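Local structure of A putative transcriptional regulator (2HKU) at residues E69-A74 / V111-S116. The protein is a putative TetR-family transcriptional regulator that probably binds regulatory DNA through a helix-turn-helix motif and pairs with a second copy of itself. Numbering follows the deposited sequence.
With EDO (1,2-ethanediol), chain H.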
ATOM      1  N   GLU A  69     -13.993 -10.851  -5.048  1.00 24.12           N
ATOM      2  CA  GLU A  69     -14.229 -10.758  -6.483  1.00 25.72           C
ATOM      3  C   GLU A  69     -14.552  -9.314  -6.870  1.00 24.47           C
ATOM      4  O   GLU A  69     -14.025  -8.803  -7.857  1.00 25.45           O
ATOM      5  CB  GLU A  69     -15.389 -11.631  -6.935  1.00 25.15           C
ATOM      6  CG  GLU A  69     -14.995 -13.059  -7.043  1.00 29.25           C
ATOM      7  CD  GLU A  69     -16.079 -13.876  -7.657  1.00 30.80           C
ATOM      8  OE1 GLU A  69     -16.947 -13.344  -8.402  1.00 29.91           O
ATOM      9  OE2 GLU A  69     -16.043 -15.047  -7.368  1.00 32.00           O
ATOM     10  N   VAL A  70     -15.421  -8.668  -6.091  1.00 24.26           N
ATOM     11  CA  VAL A  70     -15.763  -7.249  -6.320  1.00 24.19           C
ATOM     12  C   VAL A  70     -14.511  -6.363  -6.345  1.00 23.66           C
ATOM     13  O   VAL A  70     -14.390  -5.413  -7.207  1.00 22.22           O
ATOM     14  CB  VAL A  70     -16.796  -6.765  -5.225  1.00 24.01           C
ATOM     15  CG1 VAL A  70     -16.857  -5.269  -5.097  1.00 25.00           C
ATOM     16  CG2 VAL A  70     -18.195  -7.386  -5.463  1.00 28.06           C
ATOM     17  N   ALA A  71     -13.579  -6.638  -5.389  1.00 21.76           N
ATOM     18  CA  ALA A  71     -12.393  -5.818  -5.222  1.00 22.21           C
ATOM     19  C   ALA A  71     -11.442  -5.972  -6.410  1.00 21.98           C
ATOM     20  O   ALA A  71     -10.947  -5.008  -6.947  1.00 22.42           O
ATOM     21  CB  ALA A  71     -11.666  -6.159  -3.875  1.00 21.42           C
ATOM     22  N   CYS A  72     -11.206  -7.212  -6.811  1.00 20.43           N
ATOM     23  CA  CYS A  72     -10.483  -7.515  -8.008  1.00 21.15           C
ATOM     24  C   CYS A  72     -11.073  -6.866  -9.305  1.00 19.18           C
ATOM     25  O   CYS A  72     -10.338  -6.280 -10.042  1.00 22.98           O
ATOM     26  CB  CYS A  72     -10.403  -9.021  -8.164  1.00 17.51           C
ATOM     27  SG  CYS A  72      -9.257  -9.704  -6.793  1.00 23.09           S
ATOM     28  N   ALA A  73     -12.333  -7.089  -9.619  1.00 22.80           N
ATOM     29  CA  ALA A  73     -13.037  -6.404 -10.779  1.00 22.01           C
ATOM     30  C   ALA A  73     -12.942  -4.901 -10.723  1.00 22.53           C
ATOM     31  O   ALA A  73     -12.573  -4.257 -11.705  1.00 24.95           O
ATOM     32  CB  ALA A  73     -14.449  -6.855 -10.878  1.00 24.18           C
ATOM     33  N   ALA A  74     -13.146  -4.318  -9.540  1.00 23.12           N
ATOM     34  CA  ALA A  74     -12.947  -2.857  -9.357  1.00 21.92           C
ATOM     35  C   ALA A  74     -11.600  -2.338  -9.720  1.00 20.84           C
ATOM     36  O   ALA A  74     -11.464  -1.380 -10.460  1.00 21.62           O
ATOM     37  CB  ALA A  74     -13.346  -2.406  -7.894  1.00 22.72           C
ATOM     38  N   VAL A 111      -8.764   0.979  -6.162  1.00 25.02           N
ATOM     39  CA  VAL A 111      -7.421   0.523  -5.696  1.00 25.04           C
ATOM     40  C   VAL A 111      -7.488   0.260  -4.175  1.00 24.78           C
ATOM     41  O   VAL A 111      -6.901  -0.714  -3.639  1.00 24.06           O
ATOM     42  CB  VAL A 111      -6.327   1.573  -5.961  1.00 25.39           C
ATOM     43  CG1 VAL A 111      -4.949   1.113  -5.456  1.00 26.18           C
ATOM     44  CG2 VAL A 111      -6.256   1.919  -7.453  1.00 26.35           C
ATOM     45  N   GLU A 112      -8.102   1.193  -3.459  1.00 23.86           N
ATOM     46  CA  GLU A 112      -8.171   1.086  -2.005  1.00 23.92           C
ATOM     47  C   GLU A 112      -8.983  -0.154  -1.563  1.00 22.54           C
ATOM     48  O   GLU A 112      -8.537  -0.938  -0.704  1.00 23.52           O
ATOM     49  CB  GLU A 112      -8.708   2.379  -1.402  1.00 24.19           C
ATOM     50  CG  GLU A 112      -9.018   2.248   0.080  1.00 27.71           C
ATOM     51  CD  GLU A 112      -9.752   3.446   0.643  1.00 36.21           C
ATOM     52  OE1 GLU A 112      -9.816   4.542  -0.030  1.00 36.91           O
ATOM     53  OE2 GLU A 112     -10.262   3.273   1.766  1.00 35.79           O
ATOM     54  N   LEU A 113     -10.125  -0.409  -2.167  1.00 20.79           N
ATOM     55  CA  LEU A 113     -10.772  -1.699  -1.940  1.00 22.60           C
ATOM     56  C   LEU A 113      -9.903  -2.948  -2.207  1.00 21.49           C
ATOM     57  O   LEU A 113      -9.972  -3.959  -1.445  1.00 21.32           O
ATOM     58  CB  LEU A 113     -12.031  -1.822  -2.802  1.00 23.35           C
ATOM     59  CG  LEU A 113     -13.077  -2.851  -2.542  1.00 25.42           C
ATOM     60  CD1 LEU A 113     -13.590  -2.576  -1.100  1.00 28.53           C
ATOM     61  CD2 LEU A 113     -14.213  -2.634  -3.548  1.00 26.79           C
ATOM     62  N   PHE A 114      -9.102  -2.916  -3.276  1.00 20.92           N
ATOM     63  CA  PHE A 114      -8.333  -4.077  -3.643  1.00 20.11           C
ATOM     64  C   PHE A 114      -7.187  -4.218  -2.622  1.00 20.87           C
ATOM     65  O   PHE A 114      -6.833  -5.336  -2.256  1.00 20.03           O
ATOM     66  CB  PHE A 114      -7.706  -3.861  -5.029  1.00 20.90           C
ATOM     67  CG  PHE A 114      -6.796  -4.995  -5.459  1.00 23.14           C
ATOM     68  CD1 PHE A 114      -7.280  -6.302  -5.573  1.00 20.84           C
ATOM     69  CD2 PHE A 114      -5.456  -4.727  -5.794  1.00 22.89           C
ATOM     70  CE1 PHE A 114      -6.444  -7.350  -5.997  1.00 27.01           C
ATOM     71  CE2 PHE A 114      -4.621  -5.735  -6.250  1.00 23.67           C
ATOM     72  CZ  PHE A 114      -5.059  -7.068  -6.330  1.00 24.19           C
ATOM     73  N   THR A 115      -6.579  -3.097  -2.201  1.00 21.81           N
ATOM     74  CA  THR A 115      -5.608  -3.140  -1.044  1.00 22.17           C
ATOM     75  C   THR A 115      -6.232  -3.775   0.231  1.00 21.50           C
ATOM     76  O   THR A 115      -5.549  -4.583   0.925  1.00 23.82           O
ATOM     77  CB  THR A 115      -4.871  -1.735  -0.741  1.00 20.26           C
ATOM     78  OG1 THR A 115      -5.804  -0.797  -0.186  1.00 26.39           O
ATOM     79  CG2 THR A 115      -4.230  -1.202  -1.961  1.00 16.62           C
ATOM     80  N   SER A 116      -7.501  -3.460   0.530  1.00 20.54           N
ATOM     81  CA  SER A 116      -8.208  -4.068   1.687  1.00 22.07           C
ATOM     82  C   SER A 116      -8.425  -5.520   1.465  1.00 21.65           C
ATOM     83  O   SER A 116      -8.184  -6.377   2.399  1.00 21.96           O
ATOM     84  CB  SER A 116      -9.535  -3.402   2.012  1.00 22.48           C
ATOM     85  OG  SER A 116      -9.190  -2.089   2.429  1.00 29.51           O
TER
HETATM   86  C1  EDO H 306      -7.915  -3.289   6.745  1.00 38.67           C
HETATM   87  O1  EDO H 306      -8.288  -2.247   7.740  1.00 29.18           O
HETATM   88  C2  EDO H 306      -8.819  -3.623   5.514  1.00 38.35           C
HETATM   89  O2  EDO H 306      -8.692  -5.076   5.116  1.00 43.25           O
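Leu113, Ala71 and Phe114 bury the most surface where helix 63-87 meets helix 108-120. The axes of the two short segments approach to 8.0 Å with their N-to-C directions 140° apart, a roughly antiparallel crossing. The methyl group of Ala71 points at the partner helix and reaches its backbone: CB lies 3.7 Å from Leu113 O and 3.9 Å from Phe114 CA. A small side chain at this point matches the close backbone approach, with the CA atoms of Ala71 and Phe114 4.7 Å apart. Leu113 and Phe114 both meet Ala71 and then take different neighbours, Leu113 turning to Val70 and Ala74, Phe114 to Cys72. In Leu113, CG stands anti to the backbone N (chi1 -164°) and packs 3.8 Å from Ala71 CB, while CD2 meets Val70 CG1 at 4.0 Å and, more loosely, Ala74 CB. Phe114 directs its ring to Cys72, whose SG lies 3.8 Å from CE1. That sulfur sits 5.0 Å from the ring centroid and 77° off the normal, evidence for a sulfur-aromatic contact at the ring edge. No hydrogen bond links the two segments; van der Waals contact and the sulfur-aromatic approach join them, and every touching residue is buried. Within 111-116, Glu112 O accepts from both Thr115 OG1 and Ser116 N. Beyond the interface, 1,2-ethanediol, probably from the crystallisation liquor, donates through O2 to Ser116 O and also bonds Ser116 O of the second subunit. The contact joins helix 63-87, which in the TetR fold connects the predicted DNA-binding region to the C-terminal domain, to helix 108-120 of that domain. Helix 21-36 packs against Val70, helix 125-152 covers Cys72 and Phe114, and helix 161-181 touches Val111 and Thr115.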